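Local coordinates for PDZ domain protein (Parabacteroides distasonis, PDB 4L8N) that is of unknown function but probably binds peptides or protein partners through its PDZ domains and carries a magnesium-binding site, at residues A[390-403]-A[414-426]. Numbering follows the deposited sequence.
Sequences WDVFKYPQIADASQ and LYYFAPYINPSGN
An aromatic cluster of W390, Y395 and Y420 joins the short helix 395-402 to the irregular loop 414-426 that leads into strand 429-435, away from the magnesium site. Y420 touches both of the other rings, Y395 with its edge and W390 with its face. Its CG sits between the backbone N and the carbonyl carbon (chi1 42°), which carries the ring up beside Y395, both side chains pointing the same way. There the edge of Y420 meets the face of Y395, with ring centroids 5.1 Å apart and planes at 73°, and Y420 CB adds a CH-pi contact 4.0 Å from the Y395 ring centroid. W390 comes over one face of Y420, its CD1 3.4 Å from Y420 CD1, while A418 CB covers the opposite face. The polar atoms are bound beyond the two segments: W390 NE1 to Y117 O and Y420 OH to S118 OG. Farther along the helix, A399 CB packs on the P423 ring, 3.8 Å from P423 CD, and near the backbone P419 O. Q403, bent at chi2 (-56°), turns its amide to the loop. Y416 OH donates to Q403 OE1 at 2.8 Å, approaching from above the carbonyl plane, with OE1 at the edge of the tyrosine ring. Q403 NE2 donates to S402 OG, which lies in the amide plane. OE1 is also hydrogen-bonded to H348 NE2, and NE2 to S412 OG. A leucine in place of Q403 would probably leave the Y416 hydroxyl without its acceptor and S402 OG without its amide donor. S402 OG in turn gives its proton to A399 O at 2.7 Å.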
loop_
_atom_site.group_PDB
_atom_site.type_symbol
_atom_site.label_atom_id
_atom_site.label_comp_id
_atom_site.label_asym_id
_atom_site.label_seq_id
_atom_site.Cartn_x
_atom_site.Cartn_y
_atom_site.Cartn_z
ATOM N N TRP A 390 6.059 17.068 32.068
ATOM C CA TRP A 390 6.829 17.245 33.278
ATOM C C TRP A 390 7.196 15.883 33.856
ATOM O O TRP A 390 6.472 14.901 33.661
ATOM C CB TRP A 390 6.012 18.047 34.298
ATOM C CG TRP A 390 5.653 19.442 33.876
ATOM C CD1 TRP A 390 4.401 19.947 33.705
ATOM C CD2 TRP A 390 6.563 20.523 33.631
ATOM N NE1 TRP A 390 4.468 21.283 33.381
ATOM C CE2 TRP A 390 5.785 21.660 33.309
ATOM C CE3 TRP A 390 7.964 20.648 33.670
ATOM C CZ2 TRP A 390 6.359 22.914 33.053
ATOM C CZ3 TRP A 390 8.529 21.885 33.402
ATOM C CH2 TRP A 390 7.731 22.999 33.089
ATOM N N ASP A 391 8.313 15.816 34.545
ATOM C CA ASP A 391 8.734 14.591 35.189
ATOM C C ASP A 391 7.882 14.472 36.444
ATOM O O ASP A 391 7.805 15.427 37.231
ATOM C CB ASP A 391 10.245 14.664 35.473
ATOM C CG ASP A 391 10.882 13.465 36.148
ATOM O OD1 ASP A 391 10.455 13.123 37.272
ATOM O OD2 ASP A 391 11.889 12.950 35.613
ATOM N N VAL A 392 7.212 13.321 36.605
ATOM C CA VAL A 392 6.308 13.033 37.718
ATOM C C VAL A 392 6.997 13.139 39.109
ATOM O O VAL A 392 6.303 13.412 40.083
ATOM C CB VAL A 392 5.599 11.671 37.534
ATOM C CG1 VAL A 392 4.457 11.517 38.538
ATOM C CG2 VAL A 392 5.041 11.542 36.112
ATOM N N PHE A 393 8.323 13.015 39.214
ATOM C CA PHE A 393 8.988 13.115 40.528
ATOM C C PHE A 393 9.472 14.564 40.832
ATOM O O PHE A 393 10.067 14.812 41.885
ATOM C CB PHE A 393 10.155 12.096 40.638
ATOM C CG PHE A 393 9.721 10.697 40.267
ATOM C CD1 PHE A 393 8.933 9.942 41.132
ATOM C CD2 PHE A 393 9.999 10.176 39.004
ATOM C CE1 PHE A 393 8.450 8.680 40.748
ATOM C CE2 PHE A 393 9.518 8.915 38.622
ATOM C CZ PHE A 393 8.751 8.174 39.498
ATOM N N LYS A 394 9.165 15.520 39.940
ATOM C CA LYS A 394 9.637 16.890 40.092
ATOM C C LYS A 394 8.509 17.944 40.157
ATOM O O LYS A 394 8.824 19.135 40.095
ATOM C CB LYS A 394 10.604 17.212 38.946
ATOM C CG LYS A 394 11.989 16.635 39.165
ATOM C CD LYS A 394 12.685 16.379 37.848
ATOM C CE LYS A 394 14.049 15.753 38.015
ATOM N NZ LYS A 394 14.824 15.797 36.749
ATOM N N TYR A 395 7.232 17.526 40.371
ATOM C CA TYR A 395 6.064 18.434 40.442
ATOM C C TYR A 395 6.207 19.527 41.501
ATOM O O TYR A 395 5.907 20.681 41.175
ATOM C CB TYR A 395 4.738 17.696 40.678
ATOM C CG TYR A 395 4.140 17.003 39.477
ATOM C CD1 TYR A 395 4.899 16.772 38.328
ATOM C CD2 TYR A 395 2.831 16.525 39.504
ATOM C CE1 TYR A 395 4.350 16.122 37.216
ATOM C CE2 TYR A 395 2.289 15.827 38.421
ATOM C CZ TYR A 395 3.057 15.625 37.280
ATOM O OH TYR A 395 2.528 14.950 36.212
ATOM N N PRO A 396 6.679 19.225 42.745
ATOM C CA PRO A 396 6.826 20.294 43.746
ATOM C C PRO A 396 7.775 21.407 43.289
ATOM O O PRO A 396 7.472 22.584 43.514
ATOM C CB PRO A 396 7.385 19.547 44.960
ATOM C CG PRO A 396 6.909 18.144 44.788
ATOM C CD PRO A 396 7.044 17.913 43.329
ATOM N N GLN A 397 8.879 21.041 42.603
ATOM C CA GLN A 397 9.891 21.973 42.093
ATOM C C GLN A 397 9.360 22.796 40.900
ATOM O O GLN A 397 9.697 23.972 40.784
ATOM C CB GLN A 397 11.168 21.219 41.708
ATOM C CG GLN A 397 11.818 20.486 42.894
ATOM C CD GLN A 397 11.533 18.992 42.897
ATOM O OE1 GLN A 397 10.493 18.515 43.372
ATOM N NE2 GLN A 397 12.475 18.213 42.385
ATOM N N ILE A 398 8.517 22.191 40.039
ATOM C CA ILE A 398 7.883 22.860 38.894
ATOM C C ILE A 398 6.876 23.867 39.434
ATOM O O ILE A 398 6.904 25.027 39.015
ATOM C CB ILE A 398 7.217 21.848 37.909
ATOM C CG1 ILE A 398 8.228 20.829 37.375
ATOM C CG2 ILE A 398 6.452 22.562 36.758
ATOM C CD1 ILE A 398 7.626 19.531 37.118
ATOM N N ALA A 399 6.016 23.440 40.391
ATOM C CA ALA A 399 5.027 24.330 40.999
ATOM C C ALA A 399 5.710 25.575 41.596
ATOM O O ALA A 399 5.252 26.679 41.319
ATOM C CB ALA A 399 4.213 23.593 42.057
ATOM N N ASP A 400 6.846 25.407 42.326
ATOM C CA ASP A 400 7.578 26.529 42.911
ATOM C C ASP A 400 8.139 27.443 41.815
ATOM O O ASP A 400 7.929 28.648 41.881
ATOM C CB ASP A 400 8.711 26.067 43.876
ATOM C CG ASP A 400 8.279 25.319 45.138
ATOM O OD1 ASP A 400 7.075 25.406 45.512
ATOM O OD2 ASP A 400 9.148 24.640 45.756
ATOM N N ALA A 401 8.834 26.880 40.816
ATOM C CA ALA A 401 9.392 27.661 39.713
ATOM C C ALA A 401 8.288 28.400 38.940
ATOM O O ALA A 401 8.445 29.583 38.671
ATOM C CB ALA A 401 10.172 26.763 38.777
ATOM N N SER A 402 7.148 27.737 38.665
ATOM C CA SER A 402 6.016 28.314 37.938
ATOM C C SER A 402 5.418 29.546 38.610
ATOM O O SER A 402 4.778 30.345 37.917
ATOM C CB SER A 402 4.910 27.273 37.764
ATOM O OG SER A 402 4.075 27.162 38.907
ATOM N N GLN A 403 5.576 29.667 39.944
ATOM C CA GLN A 403 4.958 30.730 40.728
ATOM C C GLN A 403 5.946 31.825 41.139
ATOM O O GLN A 403 5.589 32.711 41.922
ATOM C CB GLN A 403 4.240 30.134 41.959
ATOM C CG GLN A 403 3.073 29.186 41.601
ATOM C CD GLN A 403 2.022 29.824 40.707
ATOM O OE1 GLN A 403 1.278 30.700 41.121
ATOM N NE2 GLN A 403 1.959 29.424 39.454
ATOM N N LEU A 414 -4.947 29.761 34.583
ATOM C CA LEU A 414 -5.547 28.960 33.528
ATOM C C LEU A 414 -5.275 27.485 33.745
ATOM O O LEU A 414 -6.072 26.656 33.287
ATOM C CB LEU A 414 -5.010 29.393 32.153
ATOM C CG LEU A 414 -5.463 30.786 31.677
ATOM C CD1 LEU A 414 -4.535 31.310 30.618
ATOM C CD2 LEU A 414 -6.917 30.791 31.214
ATOM N N TYR A 415 -4.171 27.151 34.476
ATOM C CA TYR A 415 -3.797 25.763 34.745
ATOM C C TYR A 415 -3.739 25.463 36.254
ATOM O O TYR A 415 -3.059 24.533 36.667
ATOM C CB TYR A 415 -2.468 25.426 34.036
ATOM C CG TYR A 415 -2.589 25.419 32.525
ATOM C CD1 TYR A 415 -3.375 24.471 31.871
ATOM C CD2 TYR A 415 -2.000 26.423 31.750
ATOM C CE1 TYR A 415 -3.511 24.476 30.481
ATOM C CE2 TYR A 415 -2.143 26.445 30.360
ATOM C CZ TYR A 415 -2.878 25.452 29.730
ATOM O OH TYR A 415 -3.002 25.419 28.364
ATOM N N TYR A 416 -4.539 26.178 37.061
ATOM C CA TYR A 416 -4.566 26.007 38.515
ATOM C C TYR A 416 -5.167 24.684 38.996
ATOM O O TYR A 416 -5.065 24.382 40.191
ATOM C CB TYR A 416 -5.270 27.176 39.189
ATOM C CG TYR A 416 -4.273 28.085 39.849
ATOM C CD1 TYR A 416 -3.063 28.396 39.224
ATOM C CD2 TYR A 416 -4.483 28.561 41.139
ATOM C CE1 TYR A 416 -2.101 29.183 39.853
ATOM C CE2 TYR A 416 -3.508 29.317 41.798
ATOM C CZ TYR A 416 -2.337 29.659 41.135
ATOM O OH TYR A 416 -1.403 30.456 41.746
ATOM N N PHE A 417 -5.733 23.886 38.087
ATOM C CA PHE A 417 -6.304 22.590 38.407
ATOM C C PHE A 417 -5.179 21.503 38.429
ATOM O O PHE A 417 -5.419 20.369 38.869
ATOM C CB PHE A 417 -7.423 22.239 37.382
ATOM C CG PHE A 417 -6.940 22.183 35.945
ATOM C CD1 PHE A 417 -6.305 21.046 35.449
ATOM C CD2 PHE A 417 -7.067 23.287 35.108
ATOM C CE1 PHE A 417 -5.779 21.030 34.155
ATOM C CE2 PHE A 417 -6.563 23.257 33.803
ATOM C CZ PHE A 417 -5.925 22.134 33.336
ATOM N N ALA A 418 -3.973 21.845 37.928
ATOM C CA ALA A 418 -2.830 20.933 37.822
ATOM C C ALA A 418 -1.905 21.065 39.038
ATOM O O ALA A 418 -1.583 22.193 39.416
ATOM C CB ALA A 418 -2.069 21.212 36.533
ATOM N N PRO A 419 -1.437 19.942 39.653
ATOM C CA PRO A 419 -0.596 20.053 40.863
ATOM C C PRO A 419 0.854 20.503 40.576
ATOM O O PRO A 419 1.560 20.916 41.510
ATOM C CB PRO A 419 -0.655 18.640 41.437
ATOM C CG PRO A 419 -0.788 17.776 40.251
ATOM C CD PRO A 419 -1.732 18.526 39.358
ATOM N N TYR A 420 1.300 20.418 39.289
ATOM C CA TYR A 420 2.604 20.928 38.856
ATOM C C TYR A 420 2.562 22.494 38.674
ATOM O O TYR A 420 3.566 23.092 38.316
ATOM C CB TYR A 420 3.108 20.219 37.590
ATOM C CG TYR A 420 2.069 19.972 36.519
ATOM C CD1 TYR A 420 1.743 20.959 35.595
ATOM C CD2 TYR A 420 1.471 18.727 36.381
ATOM C CE1 TYR A 420 0.836 20.720 34.571
ATOM C CE2 TYR A 420 0.548 18.479 35.372
ATOM C CZ TYR A 420 0.234 19.476 34.462
ATOM O OH TYR A 420 -0.700 19.244 33.469
ATOM N N ILE A 421 1.406 23.140 38.926
ATOM C CA ILE A 421 1.244 24.597 38.877
ATOM C C ILE A 421 0.720 25.063 40.251
ATOM O O ILE A 421 1.324 25.938 40.859
ATOM C CB ILE A 421 0.341 25.122 37.693
ATOM C CG1 ILE A 421 0.823 24.657 36.308
ATOM C CG2 ILE A 421 0.168 26.635 37.743
ATOM C CD1 ILE A 421 2.201 25.157 35.815
ATOM N N ASN A 422 -0.403 24.475 40.716
ATOM C CA ASN A 422 -1.048 24.808 41.978
ATOM C C ASN A 422 -1.094 23.585 42.909
ATOM O O ASN A 422 -2.046 22.784 42.846
ATOM C CB ASN A 422 -2.447 25.376 41.748
ATOM C CG ASN A 422 -3.164 25.792 43.011
ATOM O OD1 ASN A 422 -2.549 26.214 43.996
ATOM N ND2 ASN A 422 -4.488 25.670 43.013
ATOM N N PRO A 423 -0.081 23.453 43.805
ATOM C CA PRO A 423 -0.058 22.294 44.723
ATOM C C PRO A 423 -1.216 22.325 45.732
ATOM O O PRO A 423 -1.857 21.288 45.903
ATOM C CB PRO A 423 1.313 22.377 45.386
ATOM C CG PRO A 423 1.727 23.786 45.238
ATOM C CD PRO A 423 1.088 24.334 44.010
ATOM N N SER A 424 -1.574 23.513 46.291
ATOM C CA SER A 424 -2.706 23.678 47.223
ATOM C C SER A 424 -3.996 23.038 46.655
ATOM O O SER A 424 -4.204 23.040 45.436
ATOM C CB SER A 424 -2.929 25.153 47.556
ATOM O OG SER A 424 -3.635 25.858 46.549
ATOM N N GLY A 425 -4.817 22.456 47.531
ATOM C CA GLY A 425 -6.055 21.786 47.117
ATOM C C GLY A 425 -7.234 22.723 46.911
ATOM O O GLY A 425 -8.372 22.412 47.305
ATOM N N ASN A 426 -6.965 23.881 46.285
ATOM C CA ASN A 426 -7.966 24.902 46.071
ATOM C C ASN A 426 -7.828 25.528 44.691
ATOM O O ASN A 426 -6.939 26.365 44.455
ATOM C CB ASN A 426 -7.858 25.964 47.171
ATOM C CG ASN A 426 -8.881 27.053 47.061
ATOM O OD1 ASN A 426 -10.081 26.792 46.879
ATOM N ND2 ASN A 426 -8.413 28.294 47.160
#